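Local structure of purine-binding protein BAB2_0673 (Brucella melitensis biovar Abortus, 3S99) at residues K106-P109 / D110-F113; I222-A225 / H226-I230; Y258-D261 / R262-V266. The protein binds adenine and probably other purines such as guanine, and may serve an ABC-type system that takes these bases up. All coordinates share one frame; numbering follows the deposited sequence.

Contact 1. Residues K106-P109 / D110-F113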
ATOM      1  N   LYS A 106     -25.157  -3.037  -6.578  1.00 16.85           N
ATOM      2  CA  LYS A 106     -26.364  -3.753  -6.986  1.00 17.74           C
ATOM      3  C   LYS A 106     -27.580  -2.834  -7.115  1.00 18.52           C
ATOM      4  O   LYS A 106     -28.510  -3.119  -7.903  1.00 18.93           O
ATOM      5  CB  LYS A 106     -26.692  -4.864  -5.964  1.00 18.82           C
ATOM      6  CG  LYS A 106     -25.703  -5.998  -5.923  1.00 20.34           C
ATOM      7  CD  LYS A 106     -26.017  -6.901  -4.744  1.00 23.19           C
ATOM      8  CE  LYS A 106     -25.029  -8.033  -4.662  1.00 22.60           C
ATOM      9  NZ  LYS A 106     -25.514  -9.119  -3.752  1.00 23.85           N
ATOM     10  N   LYS A 107     -27.591  -1.745  -6.335  1.00 18.37           N
ATOM     11  CA  LYS A 107     -28.726  -0.837  -6.339  1.00 19.28           C
ATOM     12  C   LYS A 107     -28.545   0.291  -7.384  1.00 19.26           C
ATOM     13  O   LYS A 107     -29.458   1.060  -7.622  1.00 19.79           O
ATOM     14  CB  LYS A 107     -28.950  -0.287  -4.926  1.00 20.38           C
ATOM     15  N   PHE A 108     -27.381   0.377  -8.029  1.00 17.94           N
ATOM     16  CA  PHE A 108     -27.114   1.470  -8.975  1.00 17.80           C
ATOM     17  C   PHE A 108     -26.503   1.000 -10.276  1.00 17.65           C
ATOM     18  O   PHE A 108     -25.314   1.216 -10.534  1.00 17.93           O
ATOM     19  CB  PHE A 108     -26.217   2.528  -8.334  1.00 17.60           C
ATOM     20  CG  PHE A 108     -26.870   3.256  -7.219  1.00 18.96           C
ATOM     21  CD1 PHE A 108     -27.692   4.334  -7.478  1.00 21.17           C
ATOM     22  CD2 PHE A 108     -26.689   2.846  -5.911  1.00 19.72           C
ATOM     23  CE1 PHE A 108     -28.299   5.015  -6.442  1.00 25.11           C
ATOM     24  CE2 PHE A 108     -27.307   3.507  -4.866  1.00 23.39           C
ATOM     25  CZ  PHE A 108     -28.121   4.585  -5.126  1.00 23.75           C
ATOM     26  N   PRO A 109     -27.315   0.373 -11.119  1.00 19.02           N
ATOM     27  CA  PRO A 109     -26.776  -0.210 -12.329  1.00 19.80           C
ATOM     28  C   PRO A 109     -26.231   0.818 -13.330  1.00 20.18           C
ATOM     29  O   PRO A 109     -25.431   0.447 -14.179  1.00 21.24           O
ATOM     30  CB  PRO A 109     -27.972  -0.986 -12.921  1.00 20.82           C
ATOM     31  CG  PRO A 109     -29.193  -0.267 -12.361  1.00 21.49           C
ATOM     32  CD  PRO A 109     -28.763   0.137 -10.969  1.00 19.36           C
ATOM     33  N   ASP A 110     -26.610   2.086 -13.249  1.00 20.23           N
ATOM     34  CA  ASP A 110     -26.033   3.046 -14.208  1.00 21.37           C
ATOM     35  C   ASP A 110     -24.740   3.678 -13.655  1.00 20.39           C
ATOM     36  O   ASP A 110     -24.140   4.547 -14.320  1.00 20.32           O
ATOM     37  CB  ASP A 110     -27.003   4.156 -14.596  1.00 22.27           C
ATOM     38  CG  ASP A 110     -28.354   3.643 -15.127  1.00 27.72           C
ATOM     39  OD1 ASP A 110     -28.458   2.534 -15.726  1.00 33.39           O
ATOM     40  OD2 ASP A 110     -29.324   4.414 -14.944  1.00 36.40           O
ATOM     41  N   VAL A 111     -24.330   3.293 -12.440  1.00 18.97           N
ATOM     42  CA  VAL A 111     -23.086   3.843 -11.863  1.00 18.34           C
ATOM     43  C   VAL A 111     -21.978   2.802 -12.002  1.00 17.17           C
ATOM     44  O   VAL A 111     -22.230   1.613 -11.935  1.00 17.37           O
ATOM     45  CB  VAL A 111     -23.270   4.261 -10.383  1.00 18.57           C
ATOM     46  CG1 VAL A 111     -21.914   4.773  -9.756  1.00 14.75           C
ATOM     47  CG2 VAL A 111     -24.402   5.305 -10.260  1.00 18.05           C
ATOM     48  N   LYS A 112     -20.749   3.250 -12.209  1.00 17.42           N
ATOM     49  CA  LYS A 112     -19.604   2.341 -12.271  1.00 16.72           C
ATOM     50  C   LYS A 112     -18.803   2.549 -10.999  1.00 15.74           C
ATOM     51  O   LYS A 112     -18.553   3.697 -10.622  1.00 16.23           O
ATOM     52  CB  LYS A 112     -18.709   2.660 -13.468  1.00 17.04           C
ATOM     53  CG  LYS A 112     -19.333   2.691 -14.859  1.00 20.26           C
ATOM     54  CD  LYS A 112     -20.270   1.599 -15.118  1.00 21.82           C
ATOM     55  CE  LYS A 112     -20.527   1.473 -16.645  1.00 26.40           C
ATOM     56  NZ  LYS A 112     -21.519   2.439 -17.128  1.00 23.98           N
ATOM     57  N   PHE A 113     -18.368   1.445 -10.384  1.00 14.72           N
ATOM     58  CA  PHE A 113     -17.689   1.437  -9.093  1.00 13.45           C
ATOM     59  C   PHE A 113     -16.280   0.880  -9.274  1.00 12.94           C
ATOM     60  O   PHE A 113     -16.095  -0.031 -10.035  1.00 12.73           O
ATOM     61  CB  PHE A 113     -18.461   0.583  -8.108  1.00 13.48           C
ATOM     62  CG  PHE A 113     -19.789   1.172  -7.730  1.00 14.96           C
ATOM     63  CD1 PHE A 113     -19.909   2.047  -6.640  1.00 13.19           C
ATOM     64  CD2 PHE A 113     -20.908   0.905  -8.487  1.00 13.61           C
ATOM     65  CE1 PHE A 113     -21.143   2.585  -6.301  1.00 12.41           C
ATOM     66  CE2 PHE A 113     -22.131   1.441  -8.142  1.00 11.75           C
ATOM     67  CZ  PHE A 113     -22.238   2.300  -7.059  1.00 13.06           C
TER
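Phe-108 meets Val-111 through the root of its side chain. CB of Phe-108 lies 3.8 Å from CG2 of Val-111. This methyl stands obliquely to the Phe-108 ring. Phe-108 has its CG anti to its own carbonyl carbon (chi1 -67°), and the ring runs away from 110-113 to reach Ala-83 of helix 73-84. In Val-111 the two methyls are shared out. CG2 turns to Phe-108, while CG1 sits 3.6 Å above one face of the Phe-113 ring, offset toward its rim. The same Phe-113 ring presents its edge to Phe-108: CE2 is 4.0 Å from Phe-108 O, which lies near the ring plane. CZ makes a loose apolar contact with Phe-108 CB at 4.2 Å.

The backbone between them is a type I beta turn from Phe-108 to Val-111, with Pro-109 and Asp-110 at its corners. Val-111 N donates to Phe-108 O at 3.0 Å, and the N-H...O angle is 159°. The donor stands above the carbonyl plane, 53° out of it. The proline ring holds phi of Pro-109 near the value that the first corner of such a turn needs. Both corner side chains are exposed. The turn carries the chain from helix 98-105 into strand 112-116, the helix-to-strand step of a Rossmann-like parallel sheet.

Val-111 and Phe-113 are buried. Val-111 packs on Ile-90 of the neighbouring strand 89-92. Phe-113 packs on Ile-90 too, and also on Thr-101 and Ala-105 of helix 98-105 and Ile-79 of helix 73-84.

Contact 2. Residues I222-A225 / H226-I230; sequences IQVA and HDRGI
Ile-222 meets His-226 through the backbone: its O accepts from His-226 N at 2.9 Å. A water is bound by the same Ile-222 O, weakly, and donates more firmly to Ile-230 O at 2.8 Å. It bridges the last helical turn and the chain that leaves it. The Ile-222 side chain is buried against Ala-232 of strand 231-236.

Gln-223 O takes a nearly straight bond from Asp-227 N, 2.8 Å long, with an N-H...O angle of 172°. The Asp-227 side chain folds back beside that bond. Its CG is anti to its own carbonyl carbon (chi1 -74°), which sets CG 3.2 Å from Gln-223 O.

Val-224 O accepts from Arg-228 N. The Arg-228 chain bends at chi2 (-76°) and brings one face of its guanidinium over CG1 of Val-224. Val-224 CG1 is 4.3 Å from Arg-228 NH2, a loose contact toward the rim of the group. Val-224 itself is buried on Ala-201, Lys-202 and Ile-205 of helix 194-206.

Ala-225 O is the acceptor of the bond that ends the helix: it receives Ile-230 N at 2.8 Å and, weakly, Arg-228 N. Its CB packs 4.2 Å from CB of Ile-230. Gly-229, with positive phi, is the C-prime residue of a Schellman motif, and Gly-229 N bonds to His-226 O at 2.9 Å. The motif turns the chain out of helix 220-227 into strand 231-236 of a beta-alpha-beta unit.

The end of a helix gathers backbone carbonyls with no further turn to bond them. Here Ile-230 N and Gly-229 N give donors to those of Ala-225 and His-226. The water adds a weak second bond to Ile-222 O and gives Ile-230 O a donor.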
ATOM      1  N   ILE A 222       6.896   8.494  10.967  1.00 20.99           N
ATOM      2  CA  ILE A 222       8.125   8.979  10.345  1.00 21.74           C
ATOM      3  C   ILE A 222       8.642  10.264  10.957  1.00 22.97           C
ATOM      4  O   ILE A 222       9.843  10.470  10.994  1.00 23.70           O
ATOM      5  CB  ILE A 222       8.014   9.142   8.789  1.00 21.08           C
ATOM      6  CG1 ILE A 222       9.412   9.004   8.164  1.00 21.18           C
ATOM      7  CG2 ILE A 222       7.316  10.437   8.400  1.00 21.53           C
ATOM      8  CD1 ILE A 222       9.454   8.940   6.652  1.00 18.51           C
ATOM      9  N   GLN A 223       7.743  11.119  11.442  1.00 24.60           N
ATOM     10  CA  GLN A 223       8.163  12.319  12.164  1.00 26.37           C
ATOM     11  C   GLN A 223       8.740  11.928  13.511  1.00 26.25           C
ATOM     12  O   GLN A 223       9.717  12.530  13.945  1.00 27.75           O
ATOM     13  CB  GLN A 223       7.002  13.315  12.359  1.00 27.63           C
ATOM     14  CG  GLN A 223       6.530  13.992  11.055  1.00 29.96           C
ATOM     15  CD  GLN A 223       5.407  15.005  11.281  1.00 33.32           C
ATOM     16  OE1 GLN A 223       4.233  14.720  11.023  1.00 36.84           O
ATOM     17  NE2 GLN A 223       5.763  16.180  11.765  1.00 33.08           N
ATOM     18  N   VAL A 224       8.141  10.945  14.189  1.00 25.06           N
ATOM     19  CA  VAL A 224       8.723  10.473  15.456  1.00 24.85           C
ATOM     20  C   VAL A 224      10.136   9.957  15.195  1.00 25.54           C
ATOM     21  O   VAL A 224      11.092  10.332  15.895  1.00 24.71           O
ATOM     22  CB  VAL A 224       7.911   9.344  16.098  1.00 24.40           C
ATOM     23  CG1 VAL A 224       8.721   8.690  17.202  1.00 24.49           C
ATOM     24  CG2 VAL A 224       6.527   9.871  16.633  1.00 25.09           C
ATOM     25  N   ALA A 225      10.267   9.094  14.182  1.00 24.25           N
ATOM     26  CA  ALA A 225      11.576   8.559  13.819  1.00 25.19           C
ATOM     27  C   ALA A 225      12.541   9.709  13.512  1.00 27.15           C
ATOM     28  O   ALA A 225      13.668   9.715  13.989  1.00 28.25           O
ATOM     29  CB  ALA A 225      11.463   7.596  12.627  1.00 23.29           C
ATOM     30  N   HIS A 226      12.091  10.698  12.749  1.00 28.99           N
ATOM     31  CA  HIS A 226      12.969  11.805  12.395  1.00 31.10           C
ATOM     32  C   HIS A 226      13.373  12.555  13.660  1.00 32.88           C
ATOM     33  O   HIS A 226      14.550  12.812  13.860  1.00 32.72           O
ATOM     34  CB  HIS A 226      12.306  12.783  11.422  1.00 31.58           C
ATOM     35  CG  HIS A 226      13.164  13.964  11.095  1.00 34.21           C
ATOM     36  ND1 HIS A 226      12.903  15.231  11.570  1.00 37.99           N
ATOM     37  CD2 HIS A 226      14.314  14.059  10.384  1.00 36.84           C
ATOM     38  CE1 HIS A 226      13.837  16.063  11.139  1.00 39.87           C
ATOM     39  NE2 HIS A 226      14.713  15.375  10.426  1.00 38.50           N
ATOM     40  N   ASP A 227      12.389  12.881  14.499  1.00 34.39           N
ATOM     41  CA  ASP A 227      12.639  13.486  15.831  1.00 36.60           C
ATOM     42  C   ASP A 227      13.690  12.719  16.640  1.00 36.40           C
ATOM     43  O   ASP A 227      14.480  13.342  17.346  1.00 37.70           O
ATOM     44  CB  ASP A 227      11.338  13.591  16.659  1.00 37.49           C
ATOM     45  CG  ASP A 227      10.399  14.700  16.172  1.00 40.84           C
ATOM     46  OD1 ASP A 227      10.852  15.570  15.382  1.00 45.21           O
ATOM     47  OD2 ASP A 227       9.203  14.712  16.594  1.00 45.58           O
ATOM     48  N   ARG A 228      13.724  11.386  16.528  1.00 34.95           N
ATOM     49  CA  ARG A 228      14.761  10.578  17.211  1.00 35.31           C
ATOM     50  C   ARG A 228      16.026  10.256  16.371  1.00 33.81           C
ATOM     51  O   ARG A 228      16.890   9.496  16.816  1.00 33.21           O
ATOM     52  CB  ARG A 228      14.168   9.270  17.775  1.00 35.14           C
ATOM     53  CG  ARG A 228      12.786   9.385  18.508  1.00 38.92           C
ATOM     54  CD  ARG A 228      12.843   9.967  19.917  1.00 43.56           C
ATOM     55  NE  ARG A 228      11.723   9.520  20.779  1.00 47.79           N
ATOM     56  CZ  ARG A 228      10.540  10.144  20.949  1.00 49.52           C
ATOM     57  NH1 ARG A 228       9.643   9.631  21.775  1.00 49.72           N
ATOM     58  NH2 ARG A 228      10.231  11.268  20.312  1.00 50.84           N
ATOM     59  N   GLY A 229      16.160  10.840  15.183  1.00 32.70           N
ATOM     60  CA  GLY A 229      17.282  10.515  14.284  1.00 31.98           C
ATOM     61  C   GLY A 229      17.327   9.072  13.770  1.00 30.34           C
ATOM     62  O   GLY A 229      18.395   8.577  13.433  1.00 30.45           O
ATOM     63  N   ILE A 230      16.166   8.411  13.713  1.00 28.60           N
ATOM     64  CA  ILE A 230      16.034   7.020  13.235  1.00 26.51           C
ATOM     65  C   ILE A 230      15.526   7.010  11.798  1.00 24.90           C
ATOM     66  O   ILE A 230      14.548   7.674  11.468  1.00 24.29           O
ATOM     67  CB  ILE A 230      15.074   6.186  14.156  1.00 26.75           C
ATOM     68  CG1 ILE A 230      15.693   6.031  15.554  1.00 28.19           C
ATOM     69  CG2 ILE A 230      14.754   4.814  13.558  1.00 25.07           C
ATOM     70  CD1 ILE A 230      17.082   5.335  15.553  1.00 27.51           C
TER
HETATM   71  O   HOH W   1      12.700   9.143   9.881  1.00 22.06           O

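Contact 3. Residues Y258-D261 / R262-V266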
ATOM      1  N   TYR A 258      -4.225   5.566 -13.763  1.00 15.99           N
ATOM      2  CA  TYR A 258      -5.325   4.612 -13.717  1.00 15.31           C
ATOM      3  C   TYR A 258      -6.666   5.344 -13.614  1.00 14.82           C
ATOM      4  O   TYR A 258      -7.617   5.062 -14.363  1.00 15.33           O
ATOM      5  CB  TYR A 258      -5.141   3.627 -12.535  1.00 14.96           C
ATOM      6  CG  TYR A 258      -6.266   2.605 -12.473  1.00 14.29           C
ATOM      7  CD1 TYR A 258      -6.324   1.570 -13.403  1.00 16.76           C
ATOM      8  CD2 TYR A 258      -7.277   2.696 -11.538  1.00 16.03           C
ATOM      9  CE1 TYR A 258      -7.354   0.652 -13.411  1.00 17.31           C
ATOM     10  CE2 TYR A 258      -8.338   1.756 -11.528  1.00 14.67           C
ATOM     11  CZ  TYR A 258      -8.369   0.750 -12.481  1.00 14.65           C
ATOM     12  OH  TYR A 258      -9.357  -0.196 -12.517  1.00 15.02           O
ATOM     13  N   TYR A 259      -6.739   6.326 -12.727  1.00 14.38           N
ATOM     14  CA  TYR A 259      -7.980   7.093 -12.553  1.00 14.14           C
ATOM     15  C   TYR A 259      -8.355   7.833 -13.840  1.00 15.02           C
ATOM     16  O   TYR A 259      -9.505   7.888 -14.225  1.00 14.61           O
ATOM     17  CB  TYR A 259      -7.837   8.079 -11.388  1.00 14.20           C
ATOM     18  CG  TYR A 259      -7.782   7.415 -10.009  1.00 14.54           C
ATOM     19  CD1 TYR A 259      -7.994   6.038  -9.853  1.00 13.66           C
ATOM     20  CD2 TYR A 259      -7.552   8.169  -8.866  1.00 15.99           C
ATOM     21  CE1 TYR A 259      -7.961   5.441  -8.613  1.00 14.13           C
ATOM     22  CE2 TYR A 259      -7.529   7.563  -7.591  1.00 14.04           C
ATOM     23  CZ  TYR A 259      -7.739   6.213  -7.484  1.00 14.94           C
ATOM     24  OH  TYR A 259      -7.726   5.613  -6.264  1.00 13.05           O
ATOM     25  N   ILE A 260      -7.370   8.406 -14.506  1.00 16.80           N
ATOM     26  CA  ILE A 260      -7.630   9.094 -15.765  1.00 17.44           C
ATOM     27  C   ILE A 260      -8.149   8.085 -16.808  1.00 18.38           C
ATOM     28  O   ILE A 260      -9.148   8.348 -17.461  1.00 19.48           O
ATOM     29  CB  ILE A 260      -6.370   9.837 -16.239  1.00 18.12           C
ATOM     30  CG1 ILE A 260      -6.102  11.042 -15.318  1.00 19.65           C
ATOM     31  CG2 ILE A 260      -6.518  10.296 -17.730  1.00 19.30           C
ATOM     32  CD1 ILE A 260      -4.678  11.549 -15.317  1.00 20.09           C
ATOM     33  N   ASP A 261      -7.489   6.936 -16.943  1.00 19.35           N
ATOM     34  CA  ASP A 261      -7.893   5.934 -17.952  1.00 20.70           C
ATOM     35  C   ASP A 261      -9.357   5.483 -17.759  1.00 19.27           C
ATOM     36  O   ASP A 261     -10.138   5.480 -18.695  1.00 20.06           O
ATOM     37  CB  ASP A 261      -6.948   4.724 -17.928  1.00 21.75           C
ATOM     38  CG  ASP A 261      -7.380   3.623 -18.905  1.00 27.19           C
ATOM     39  OD1 ASP A 261      -7.338   3.870 -20.115  1.00 32.50           O
ATOM     40  OD2 ASP A 261      -7.797   2.528 -18.448  1.00 33.88           O
ATOM     41  N   ARG A 262      -9.728   5.177 -16.523  1.00 17.77           N
ATOM     42  CA  ARG A 262     -11.076   4.733 -16.200  1.00 16.88           C
ATOM     43  C   ARG A 262     -12.123   5.816 -16.377  1.00 17.00           C
ATOM     44  O   ARG A 262     -13.218   5.516 -16.825  1.00 16.32           O
ATOM     45  CB  ARG A 262     -11.126   4.167 -14.767  1.00 16.32           C
ATOM     46  CG  ARG A 262     -10.126   3.055 -14.518  1.00 15.48           C
ATOM     47  CD  ARG A 262     -10.209   1.915 -15.554  1.00 17.95           C
ATOM     48  NE  ARG A 262     -11.362   1.026 -15.310  1.00 17.98           N
ATOM     49  CZ  ARG A 262     -11.878   0.203 -16.204  1.00 15.30           C
ATOM     50  NH1 ARG A 262     -11.396   0.173 -17.426  1.00 16.84           N
ATOM     51  NH2 ARG A 262     -12.886  -0.593 -15.871  1.00 16.29           N
ATOM     52  N   ALA A 263     -11.791   7.077 -16.059  1.00 16.88           N
ATOM     53  CA  ALA A 263     -12.714   8.194 -16.308  1.00 17.43           C
ATOM     54  C   ALA A 263     -12.919   8.395 -17.805  1.00 18.61           C
ATOM     55  O   ALA A 263     -14.064   8.582 -18.267  1.00 19.59           O
ATOM     56  CB  ALA A 263     -12.210   9.486 -15.656  1.00 17.09           C
ATOM     57  N   LYS A 264     -11.827   8.294 -18.568  1.00 19.43           N
ATOM     58  CA  LYS A 264     -11.898   8.338 -20.036  1.00 20.71           C
ATOM     59  C   LYS A 264     -12.789   7.216 -20.587  1.00 20.31           C
ATOM     60  O   LYS A 264     -13.597   7.441 -21.494  1.00 19.42           O
ATOM     61  CB  LYS A 264     -10.502   8.193 -20.641  1.00 22.19           C
ATOM     62  CG  LYS A 264      -9.688   9.491 -20.700  1.00 25.23           C
ATOM     63  CD  LYS A 264      -8.261   9.202 -21.152  1.00 27.81           C
ATOM     64  CE  LYS A 264      -7.435  10.472 -21.216  1.00 30.36           C
ATOM     65  NZ  LYS A 264      -6.161  10.233 -21.903  1.00 31.17           N
ATOM     66  N   ALA A 265     -12.657   6.018 -19.996  1.00 19.44           N
ATOM     67  CA  ALA A 265     -13.445   4.861 -20.411  1.00 19.93           C
ATOM     68  C   ALA A 265     -14.932   5.086 -20.127  1.00 20.06           C
ATOM     69  O   ALA A 265     -15.771   4.681 -20.916  1.00 22.45           O
ATOM     70  CB  ALA A 265     -12.926   3.568 -19.741  1.00 18.69           C
ATOM     71  N   VAL A 266     -15.270   5.758 -19.032  1.00 19.72           N
ATOM     72  CA  VAL A 266     -16.659   6.105 -18.767  1.00 20.36           C
ATOM     73  C   VAL A 266     -17.170   7.158 -19.787  1.00 22.57           C
ATOM     74  O   VAL A 266     -18.204   6.967 -20.408  1.00 23.30           O
ATOM     75  CB  VAL A 266     -16.842   6.586 -17.340  1.00 19.84           C
ATOM     76  CG1 VAL A 266     -18.205   7.224 -17.149  1.00 21.46           C
ATOM     77  CG2 VAL A 266     -16.632   5.404 -16.367  1.00 19.56           C
TER
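Arg-262 lays its aliphatic part over one face of the Tyr-258 ring. This is a CH-pi contact, with CG 3.7 Å from the ring centroid and 19° off the normal. The tyrosine has CG anti to its backbone N (chi1 -179°), which turns the ring toward Arg-262. Arg-262 bends at chi2 and chi3, and its guanidinium plane comes to lie 22° from the ring plane.

Ile-260 and Lys-264, on another side of the helix, pack by their aliphatic parts: they run side by side, with CG2 of Ile-260 3.6 Å from CE of Lys-264.

The charged and polar ends look elsewhere. Asp-261 OD2 is 4.4 Å from Arg-262 NH1, too far for a salt bridge. Glu-114 instead takes Arg-262 NE in a salt bridge and the Tyr-258 hydroxyl in a hydrogen bond. Arg-262 NH2 also bonds to Lys-272 O, and Trp-271 makes a cation-pi contact with the guanidinium. The Tyr-259 hydroxyl bonds to Tyr-128 and His-46.

Backbone bonds link each residue of 258-261 to the one four places on. Arg-262 N to Tyr-258 O is 3.0 Å and nearly straight.

The Tyr-258/Arg-262 and Ile-260/Lys-264 pairs and the backbone bonds are the i to i+4 contacts of a regular alpha-helix. Helix 256-268 packs here beside the six-stranded parallel sheet, and Tyr-259 lies about 7 Å, side chain to side chain, from the adenine-binding Trp-42.

The three contacts follow in series along the chain; none nests in or crosses another. Contact 1 comes first and closes the tight turn between helix 98-105 and strand 112-116 of the all-parallel sheet. Contact 2 closes the step from helix 220-227 to strand 231-236 in the mixed sheet. Its centre is about 45 Å from that of contact 1, on the opposite side of the chain's centre. Contact 3 closes no loop, as it lies within helix 256-268. There the chain has returned to the first sheet: contacts 1 and 3 have centres about 16 Å apart and touch where Lys-112 CG packs 4.1 Å from Val-266 CG2.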